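Local coordinates for protein Myo-inositol phosphohydrolase (Mitsuokella multacida, PDB 4WU3) that probably removes phosphate groups from inositol hexakisphosphate as a phosphatase of the protein tyrosine phosphatase-like type, and here binds inositol-(1,3,4,5)-tetrakisphosphate, at residues 345-350 against 430-435; 394-399 against 491-496; 52-57 against 93-98. The protein carries 2 engineered substitutions. One frame throughout, in Å; residues are numbered along the deposited sequence.

How the contacts relate
Contacts 1 and 2 are neighbours, their centres about 8 Å apart and their segments alternating along the chain. They touch directly: D348 OD1 probably accepts from G399 N at 2.8 Å, and G431 O from N398 N at 3.1 Å. Both lie close to a bound inositol tetrakisphosphate, the side chain of D345 about 7 Å and that of E395 about 8 Å from it, consistent with a second shell. Contact 3 lies across the chain's centre, about 59 Å from contact 1 centre to centre; the side chain of S95 is about 13 Å from a bound inositol tetrakisphosphate. D53 and R54 bulge against A133, outside contact 3, as D345 and T346 do across contact 1.

Contact 1: 345-350 against 430-435; sequences DTKDRN and NGNAVS
D345 and T346 both face A433 in a classic beta bulge, where strand 342-346 runs antiparallel to strand 432-438. The carbonyl oxygen A433 O takes D345 N at 2.9 Å and, weakly, T346 N; A433 N answers by donating to T346 O at 3.0 Å. This end is tight. T346 CG2, set between the backbone N and the carbonyl carbon while OG1 lies anti to the N (chi1 179°), presses on A433 CB at 3.3 Å, closer than usual for two methyl carbons. Its OG1, turned the other way, is held by E400 and by R349 NH2, with the hydroxyl at the guanidinium edge and in its plane. Beyond the bulge, S435 OG donates to D345 OD1 at 2.9 Å, on the syn side and 23° out of the carboxylate plane. OD1 also receives Q541 NE2, and OD2 makes a salt bridge with R422.

The other end is looser and wetter. With the strand finished, side chain replaces backbone: N432 OD1 accepts from D348 N at 2.7 Å, the donor lying in the carbonyl plane at a C=O...N angle of 150°. K347, exposed, runs alongside N432, its CG touching OD1 at 3.8 Å. D348 lies over G431, with CB 3.5 Å from G431 O; a beta carbon on G431 would run into D348 OD2. A water donates to that OD2, while D348 OD1 is taken by G399 N.

The chemistry thus changes along the contact, from backbone pairing and methyl packing to an amide oxygen and water. At the bulge end, D345 joins both strands to R422 and to Q541 of the ligand pocket, consistent with a second-shell part in shaping the phosphate site.

Contact 2: 394-399 against 491-496; sequences AEFSNG and MTEQQL
E493 reaches from the first turn of helix 493-499 to the ring of F396, the two side chains crossing at about a right angle. Its CB points toward segment 394-399; CG, anti to the backbone N (chi1 171°), and the extended chain beyond it carry the carboxylate to the ring. CG comes first to the ring, 4.0 Å from F396 CZ. CD lies 3.5 Å from the same CZ, the carboxylate plane turned 38° from the ring. At the tip the two oxygens part. OE2, 3.4 Å from F396 CZ, is hydrogen-bonded to NE2 of H539, the histidine opening the HCX5R-type phosphate-binding loop, with S540 at the cysteine position. OE1 takes a water at 2.9 Å that also lies close to F396 O. The carboxylate of E395 approaches OE1 as well, too near in the model for its exact place to be trusted; E395 OE1 makes a salt bridge with R422.

L496, one helical turn on, sends CD2 to the ring edge of F396, 4.5 Å from CE1, and CD1 to N398 OD1 at 3.6 Å, an oxygen that also receives Q402 NE2.

T492 and Q495 form a capping box that starts helix 493-499, and S397 N-caps helix 398-411. Between these two helix starts, F396 packs on I418 and edge-to-face on H539, while E493 touches H426 of strand 426-429, I418 and D420 of strand 416-422, and Y504 of strand 503-509.

Contact 3: 52-57 against 93-98; sequences IDRADV and ASSCFS
S98 OG donates to D56 OD1 at 2.8 Å, meeting the carboxylate on its anti side, 20° out of plane. Alongside, the aliphatic part of R54 lies against the loop that leads to S98: CB is 3.6 Å from S98 N, and CG 3.4 Å from C96 O and 3.7 Å from C96 SG. C96 SG also touches D53 CB, at 3.7 Å. Bends at chi2 (-62°) and chi3 (-69°) fold the arginine back along this backbone and bring its guanidinium face under S95 OG, which sits over the centre of the group, 4.1 Å from CZ. S95 OG itself donates to C96 O at 2.6 Å.

The second shell fixes these groups. E101 receives S98 N on one carboxylate oxygen and makes a salt bridge to R54 NH2 with the other, while D56 OD1 also accepts from K100 N. With an alanine in place of R54, E101 would probably lose its cationic mate and the loop at C96 a packing surface. D53 is held in turn by R122, K51 and S135, and behind the loop F97 packs on L102 and I105.

S98 is the N-cap of helix 99-108, and D56 and E101 supply further acceptors at the helix start. D53 and R54 form a classic beta bulge facing A133, where the chain turns a corner. The contact therefore joins strand 49-54 of an antiparallel sheet to the strand-loop-helix passage from 91-94 into 99-108, part of the alpha/beta fold of a tyrosine phosphatase-like domain.

Contact 1: 345-350 against 430-435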
loop_
_atom_site.group_PDB
_atom_site.type_symbol
_atom_site.label_atom_id
_atom_site.label_comp_id
_atom_site.label_asym_id
_atom_site.label_seq_id
_atom_site.Cartn_x
_atom_site.Cartn_y
_atom_site.Cartn_z
ATOM N N ASP A 345 13.515 3.768 36.175
ATOM C CA ASP A 345 12.180 4.210 36.584
ATOM C C ASP A 345 12.287 5.321 37.607
ATOM O O ASP A 345 11.598 6.331 37.521
ATOM C CB ASP A 345 11.381 3.055 37.196
ATOM C CG ASP A 345 10.914 2.045 36.159
ATOM O OD1 ASP A 345 10.815 2.416 34.976
ATOM O OD2 ASP A 345 10.641 0.884 36.528
ATOM N N THR A 346 13.146 5.119 38.600
ATOM C CA THR A 346 13.355 6.121 39.626
ATOM C C THR A 346 14.696 5.901 40.315
ATOM O O THR A 346 15.080 4.781 40.669
ATOM C CB THR A 346 12.193 6.163 40.646
ATOM O OG1 THR A 346 12.462 7.156 41.647
ATOM C CG2 THR A 346 11.996 4.818 41.313
ATOM N N LYS A 347 15.411 7.001 40.470
ATOM C CA LYS A 347 16.728 6.998 41.052
ATOM C C LYS A 347 16.625 6.854 42.553
ATOM O O LYS A 347 15.685 7.338 43.164
ATOM C CB LYS A 347 17.416 8.311 40.741
ATOM C CG LYS A 347 18.856 8.139 40.362
ATOM C CD LYS A 347 19.528 9.490 40.203
ATOM C CE LYS A 347 20.897 9.493 40.856
ATOM N NZ LYS A 347 21.593 10.776 40.606
ATOM N N ASP A 348 17.605 6.192 43.142
ATOM C CA ASP A 348 17.644 5.998 44.583
ATOM C C ASP A 348 17.830 7.334 45.281
ATOM O O ASP A 348 18.888 7.960 45.169
ATOM C CB ASP A 348 18.790 5.066 44.934
ATOM C CG ASP A 348 18.780 4.638 46.382
ATOM O OD1 ASP A 348 17.883 5.077 47.139
ATOM O OD2 ASP A 348 19.687 3.864 46.764
ATOM N N ARG A 349 16.792 7.759 45.997
ATOM C CA ARG A 349 16.749 9.064 46.633
ATOM C C ARG A 349 15.995 8.980 47.955
ATOM O O ARG A 349 15.045 8.206 48.087
ATOM C CB ARG A 349 16.056 10.062 45.705
ATOM C CG ARG A 349 16.761 10.245 44.370
ATOM C CD ARG A 349 15.906 11.042 43.396
ATOM N NE ARG A 349 14.803 10.249 42.859
ATOM C CZ ARG A 349 13.838 10.731 42.083
ATOM N NH1 ARG A 349 13.822 12.015 41.757
ATOM N NH2 ARG A 349 12.878 9.929 41.640
ATOM N N ASN A 350 16.416 9.786 48.925
ATOM C CA ASN A 350 15.790 9.810 50.246
ATOM C C ASN A 350 14.624 10.791 50.320
ATOM O O ASN A 350 14.733 11.880 50.894
ATOM C CB ASN A 350 16.829 10.147 51.309
ATOM C CG ASN A 350 17.914 9.093 51.409
ATOM O OD1 ASN A 350 17.695 7.925 51.081
ATOM N ND2 ASN A 350 19.098 9.501 51.855
ATOM N N ASN A 430 21.383 -1.656 42.090
ATOM C CA ASN A 430 22.146 -0.707 42.934
ATOM C C ASN A 430 21.265 0.261 43.716
ATOM O O ASN A 430 21.660 1.401 43.964
ATOM C CB ASN A 430 23.107 0.141 42.093
ATOM C CG ASN A 430 24.087 -0.686 41.288
ATOM O OD1 ASN A 430 24.403 -1.819 41.633
ATOM N ND2 ASN A 430 24.588 -0.104 40.207
ATOM N N GLY A 431 20.072 -0.180 44.093
ATOM C CA GLY A 431 19.160 0.670 44.849
ATOM C C GLY A 431 18.174 1.426 43.981
ATOM O O GLY A 431 17.188 1.979 44.492
ATOM N N ASN A 432 18.431 1.464 42.674
ATOM C CA ASN A 432 17.556 2.176 41.732
ATOM C C ASN A 432 16.492 1.255 41.157
ATOM O O ASN A 432 16.775 0.111 40.825
ATOM C CB ASN A 432 18.359 2.746 40.560
ATOM C CG ASN A 432 19.496 3.638 40.999
ATOM O OD1 ASN A 432 19.305 4.630 41.696
ATOM N ND2 ASN A 432 20.701 3.284 40.583
ATOM N N ALA A 433 15.275 1.772 41.025
ATOM C CA ALA A 433 14.178 1.051 40.375
ATOM C C ALA A 433 14.405 1.045 38.863
ATOM O O ALA A 433 14.596 2.099 38.257
ATOM C CB ALA A 433 12.854 1.731 40.695
ATOM N N VAL A 434 14.379 -0.140 38.263
ATOM C CA VAL A 434 14.573 -0.287 36.836
ATOM C C VAL A 434 13.504 -1.201 36.264
ATOM O O VAL A 434 12.855 -1.942 37.001
ATOM C CB VAL A 434 15.962 -0.874 36.511
ATOM C CG1 VAL A 434 17.066 0.016 37.057
ATOM C CG2 VAL A 434 16.096 -2.274 37.078
ATOM N N SER A 435 13.323 -1.131 34.947
ATOM C CA SER A 435 12.393 -2.006 34.235
ATOM C C SER A 435 12.901 -2.351 32.840
ATOM O O SER A 435 13.688 -1.617 32.246
ATOM C CB SER A 435 10.993 -1.379 34.163
ATOM O OG SER A 435 11.024 -0.119 33.529
HETATM O O HOH W 1 22.380 3.413 45.159
#

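Contact 2: 394-399 against 491-496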
loop_
_atom_site.group_PDB
_atom_site.type_symbol
_atom_site.label_atom_id
_atom_site.label_comp_id
_atom_site.label_asym_id
_atom_site.label_seq_id
_atom_site.Cartn_x
_atom_site.Cartn_y
_atom_site.Cartn_z
ATOM N N ALA A 394 4.073 6.277 42.356
ATOM C CA ALA A 394 4.941 5.750 41.323
ATOM C C ALA A 394 5.821 4.650 41.896
ATOM O O ALA A 394 5.799 4.387 43.097
ATOM C CB ALA A 394 5.809 6.862 40.753
ATOM N N GLU A 395 6.587 3.999 41.031
ATOM C CA GLU A 395 7.555 3.021 41.487
ATOM C C GLU A 395 8.520 3.676 42.471
ATOM O O GLU A 395 8.709 4.891 42.447
ATOM C CB GLU A 395 8.325 2.446 40.304
ATOM C CG GLU A 395 9.275 1.331 40.689
ATOM C CD GLU A 395 8.546 0.094 41.155
ATOM O OE1 GLU A 395 8.116 -0.720 40.318
ATOM O OE2 GLU A 395 8.396 -0.074 42.372
ATOM N N PHE A 396 9.124 2.867 43.335
ATOM C CA PHE A 396 10.041 3.369 44.365
ATOM C C PHE A 396 11.405 2.677 44.324
ATOM O O PHE A 396 11.502 1.451 44.197
ATOM C CB PHE A 396 9.436 3.207 45.772
ATOM C CG PHE A 396 8.840 1.847 46.033
ATOM C CD1 PHE A 396 9.647 0.769 46.349
ATOM C CD2 PHE A 396 7.470 1.650 45.956
ATOM C CE1 PHE A 396 9.103 -0.483 46.580
ATOM C CE2 PHE A 396 6.909 0.403 46.191
ATOM C CZ PHE A 396 7.731 -0.665 46.510
ATOM N N SER A 397 12.453 3.487 44.425
ATOM C CA SER A 397 13.784 2.999 44.698
ATOM C C SER A 397 13.851 2.618 46.181
ATOM O O SER A 397 12.900 2.859 46.927
ATOM C CB SER A 397 14.780 4.113 44.439
ATOM O OG SER A 397 14.462 5.224 45.245
ATOM N N ASN A 398 14.987 2.072 46.612
ATOM C CA ASN A 398 15.194 1.743 48.028
ATOM C C ASN A 398 15.021 2.949 48.931
ATOM O O ASN A 398 14.342 2.892 49.954
ATOM C CB ASN A 398 16.587 1.169 48.267
ATOM C CG ASN A 398 16.831 0.843 49.733
ATOM O OD1 ASN A 398 15.937 0.357 50.425
ATOM N ND2 ASN A 398 18.030 1.140 50.221
ATOM N N GLY A 399 15.650 4.047 48.543
ATOM C CA GLY A 399 15.601 5.270 49.323
ATOM C C GLY A 399 14.191 5.778 49.479
ATOM O O GLY A 399 13.851 6.359 50.501
ATOM N N MET A 491 18.073 -6.867 43.170
ATOM C CA MET A 491 16.938 -7.440 43.914
ATOM C C MET A 491 15.669 -7.389 43.056
ATOM O O MET A 491 15.570 -6.570 42.133
ATOM C CB MET A 491 16.645 -6.637 45.191
ATOM C CG MET A 491 17.770 -6.535 46.205
ATOM S SD MET A 491 17.172 -5.623 47.628
ATOM C CE MET A 491 17.571 -3.940 47.143
ATOM N N THR A 492 14.706 -8.258 43.362
ATOM C CA THR A 492 13.332 -8.048 42.917
ATOM C C THR A 492 12.723 -7.057 43.889
ATOM O O THR A 492 13.277 -6.823 44.971
ATOM C CB THR A 492 12.474 -9.335 42.921
ATOM O OG1 THR A 492 12.356 -9.855 44.252
ATOM C CG2 THR A 492 13.080 -10.382 42.043
ATOM N N GLU A 493 11.595 -6.463 43.510
ATOM C CA GLU A 493 10.901 -5.543 44.410
ATOM C C GLU A 493 10.373 -6.298 45.620
ATOM O O GLU A 493 10.352 -5.775 46.739
ATOM C CB GLU A 493 9.742 -4.843 43.706
ATOM C CG GLU A 493 8.871 -4.044 44.659
ATOM C CD GLU A 493 7.942 -3.073 43.950
ATOM O OE1 GLU A 493 8.410 -2.337 43.044
ATOM O OE2 GLU A 493 6.746 -3.028 44.323
ATOM N N GLN A 494 9.934 -7.528 45.385
ATOM C CA GLN A 494 9.423 -8.353 46.462
ATOM C C GLN A 494 10.478 -8.551 47.539
ATOM O O GLN A 494 10.189 -8.368 48.722
ATOM C CB GLN A 494 8.974 -9.707 45.944
ATOM C CG GLN A 494 8.740 -10.698 47.065
ATOM C CD GLN A 494 7.889 -11.857 46.627
ATOM O OE1 GLN A 494 7.909 -12.256 45.465
ATOM N NE2 GLN A 494 7.131 -12.407 47.560
ATOM N N GLN A 495 11.691 -8.924 47.120
ATOM C CA GLN A 495 12.814 -9.079 48.040
ATOM C C GLN A 495 13.050 -7.803 48.801
ATOM O O GLN A 495 13.174 -7.827 50.018
ATOM C CB GLN A 495 14.090 -9.459 47.292
ATOM C CG GLN A 495 14.110 -10.896 46.820
ATOM C CD GLN A 495 15.314 -11.222 45.960
ATOM O OE1 GLN A 495 15.712 -10.448 45.085
ATOM N NE2 GLN A 495 15.908 -12.376 46.210
ATOM N N LEU A 496 13.106 -6.678 48.089
ATOM C CA LEU A 496 13.250 -5.380 48.750
ATOM C C LEU A 496 12.136 -5.113 49.772
ATOM O O LEU A 496 12.406 -4.695 50.896
ATOM C CB LEU A 496 13.273 -4.245 47.719
ATOM C CG LEU A 496 13.383 -2.833 48.322
ATOM C CD1 LEU A 496 14.658 -2.702 49.146
ATOM C CD2 LEU A 496 13.334 -1.777 47.223
HETATM O O HOH W 2 11.080 -1.401 43.604
#

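Contact 3: 52-57 against 93-98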
loop_
_atom_site.group_PDB
_atom_site.type_symbol
_atom_site.label_atom_id
_atom_site.label_comp_id
_atom_site.label_asym_id
_atom_site.label_seq_id
_atom_site.Cartn_x
_atom_site.Cartn_y
_atom_site.Cartn_z
ATOM N N ILE A 52 -27.447 1.650 6.272
ATOM C CA ILE A 52 -28.049 0.375 5.945
ATOM C C ILE A 52 -27.129 -0.436 5.027
ATOM O O ILE A 52 -26.701 0.046 3.986
ATOM C CB ILE A 52 -29.426 0.604 5.286
ATOM C CG1 ILE A 52 -30.396 1.229 6.300
ATOM C CG2 ILE A 52 -30.004 -0.690 4.736
ATOM C CD1 ILE A 52 -31.697 1.729 5.704
ATOM N N ASP A 53 -26.809 -1.660 5.440
ATOM C CA ASP A 53 -26.006 -2.568 4.634
ATOM C C ASP A 53 -26.923 -3.383 3.723
ATOM O O ASP A 53 -26.728 -3.437 2.504
ATOM C CB ASP A 53 -25.223 -3.542 5.532
ATOM C CG ASP A 53 -24.115 -2.873 6.338
ATOM O OD1 ASP A 53 -23.607 -1.811 5.935
ATOM O OD2 ASP A 53 -23.739 -3.443 7.385
ATOM N N ARG A 54 -27.911 -4.036 4.343
ATOM C CA ARG A 54 -28.874 -4.877 3.636
ATOM C C ARG A 54 -30.289 -4.673 4.174
ATOM O O ARG A 54 -30.565 -4.936 5.344
ATOM C CB ARG A 54 -28.520 -6.362 3.782
ATOM C CG ARG A 54 -27.102 -6.744 3.367
ATOM C CD ARG A 54 -26.856 -6.472 1.900
ATOM N NE ARG A 54 -27.635 -7.382 1.075
ATOM C CZ ARG A 54 -27.670 -7.350 -0.249
ATOM N NH1 ARG A 54 -26.965 -6.458 -0.920
ATOM N NH2 ARG A 54 -28.406 -8.229 -0.904
ATOM N N ALA A 55 -31.175 -4.204 3.303
ATOM C CA ALA A 55 -32.593 -4.155 3.598
ATOM C C ALA A 55 -33.054 -5.588 3.754
ATOM O O ALA A 55 -32.508 -6.481 3.117
ATOM C CB ALA A 55 -33.352 -3.462 2.465
ATOM N N ASP A 56 -34.053 -5.814 4.596
ATOM C CA ASP A 56 -34.485 -7.169 4.911
ATOM C C ASP A 56 -35.437 -7.726 3.859
ATOM O O ASP A 56 -36.616 -7.385 3.834
ATOM C CB ASP A 56 -35.157 -7.223 6.278
ATOM C CG ASP A 56 -35.077 -8.592 6.896
ATOM O OD1 ASP A 56 -34.362 -9.456 6.331
ATOM O OD2 ASP A 56 -35.713 -8.812 7.944
ATOM N N VAL A 57 -34.914 -8.609 3.015
ATOM C CA VAL A 57 -35.640 -9.101 1.855
ATOM C C VAL A 57 -35.457 -10.604 1.741
ATOM O O VAL A 57 -34.360 -11.105 1.958
ATOM C CB VAL A 57 -35.111 -8.453 0.572
ATOM C CG1 VAL A 57 -35.896 -8.943 -0.626
ATOM C CG2 VAL A 57 -35.184 -6.939 0.667
ATOM N N ALA A 93 -20.275 -18.487 -0.068
ATOM C CA ALA A 93 -19.805 -17.130 0.183
ATOM C C ALA A 93 -20.777 -16.092 -0.377
ATOM O O ALA A 93 -21.605 -16.395 -1.243
ATOM C CB ALA A 93 -18.426 -16.936 -0.432
ATOM N N SER A 94 -20.669 -14.865 0.116
ATOM C CA SER A 94 -21.561 -13.794 -0.312
ATOM C C SER A 94 -21.165 -12.495 0.318
ATOM O O SER A 94 -20.242 -12.437 1.124
ATOM C CB SER A 94 -23.005 -14.082 0.117
ATOM O OG SER A 94 -23.122 -14.026 1.530
ATOM N N SER A 95 -21.901 -11.452 -0.065
ATOM C CA SER A 95 -21.921 -10.184 0.634
ATOM C C SER A 95 -22.510 -10.365 2.022
ATOM O O SER A 95 -22.999 -11.435 2.375
ATOM C CB SER A 95 -22.848 -9.227 -0.103
ATOM O OG SER A 95 -24.213 -9.598 0.116
ATOM N N CYS A 96 -22.525 -9.291 2.793
ATOM C CA CYS A 96 -23.233 -9.333 4.035
ATOM C C CYS A 96 -24.703 -9.563 3.716
ATOM O O CYS A 96 -25.133 -9.378 2.581
ATOM C CB CYS A 96 -23.001 -8.054 4.843
ATOM S SG CYS A 96 -23.525 -6.526 4.060
ATOM N N PHE A 97 -25.455 -9.990 4.725
ATOM C CA PHE A 97 -26.834 -10.428 4.559
ATOM C C PHE A 97 -27.751 -9.876 5.654
ATOM O O PHE A 97 -27.344 -9.719 6.821
ATOM C CB PHE A 97 -26.916 -11.971 4.552
ATOM C CG PHE A 97 -26.045 -12.649 5.592
ATOM C CD1 PHE A 97 -26.391 -12.631 6.934
ATOM C CD2 PHE A 97 -24.881 -13.316 5.218
ATOM C CE1 PHE A 97 -25.590 -13.244 7.882
ATOM C CE2 PHE A 97 -24.080 -13.944 6.163
ATOM C CZ PHE A 97 -24.433 -13.904 7.497
ATOM N N SER A 98 -28.989 -9.571 5.264
ATOM C CA SER A 98 -30.059 -9.314 6.218
ATOM C C SER A 98 -30.481 -10.636 6.845
ATOM O O SER A 98 -30.005 -11.711 6.460
ATOM C CB SER A 98 -31.266 -8.672 5.522
ATOM O OG SER A 98 -32.025 -9.646 4.825
#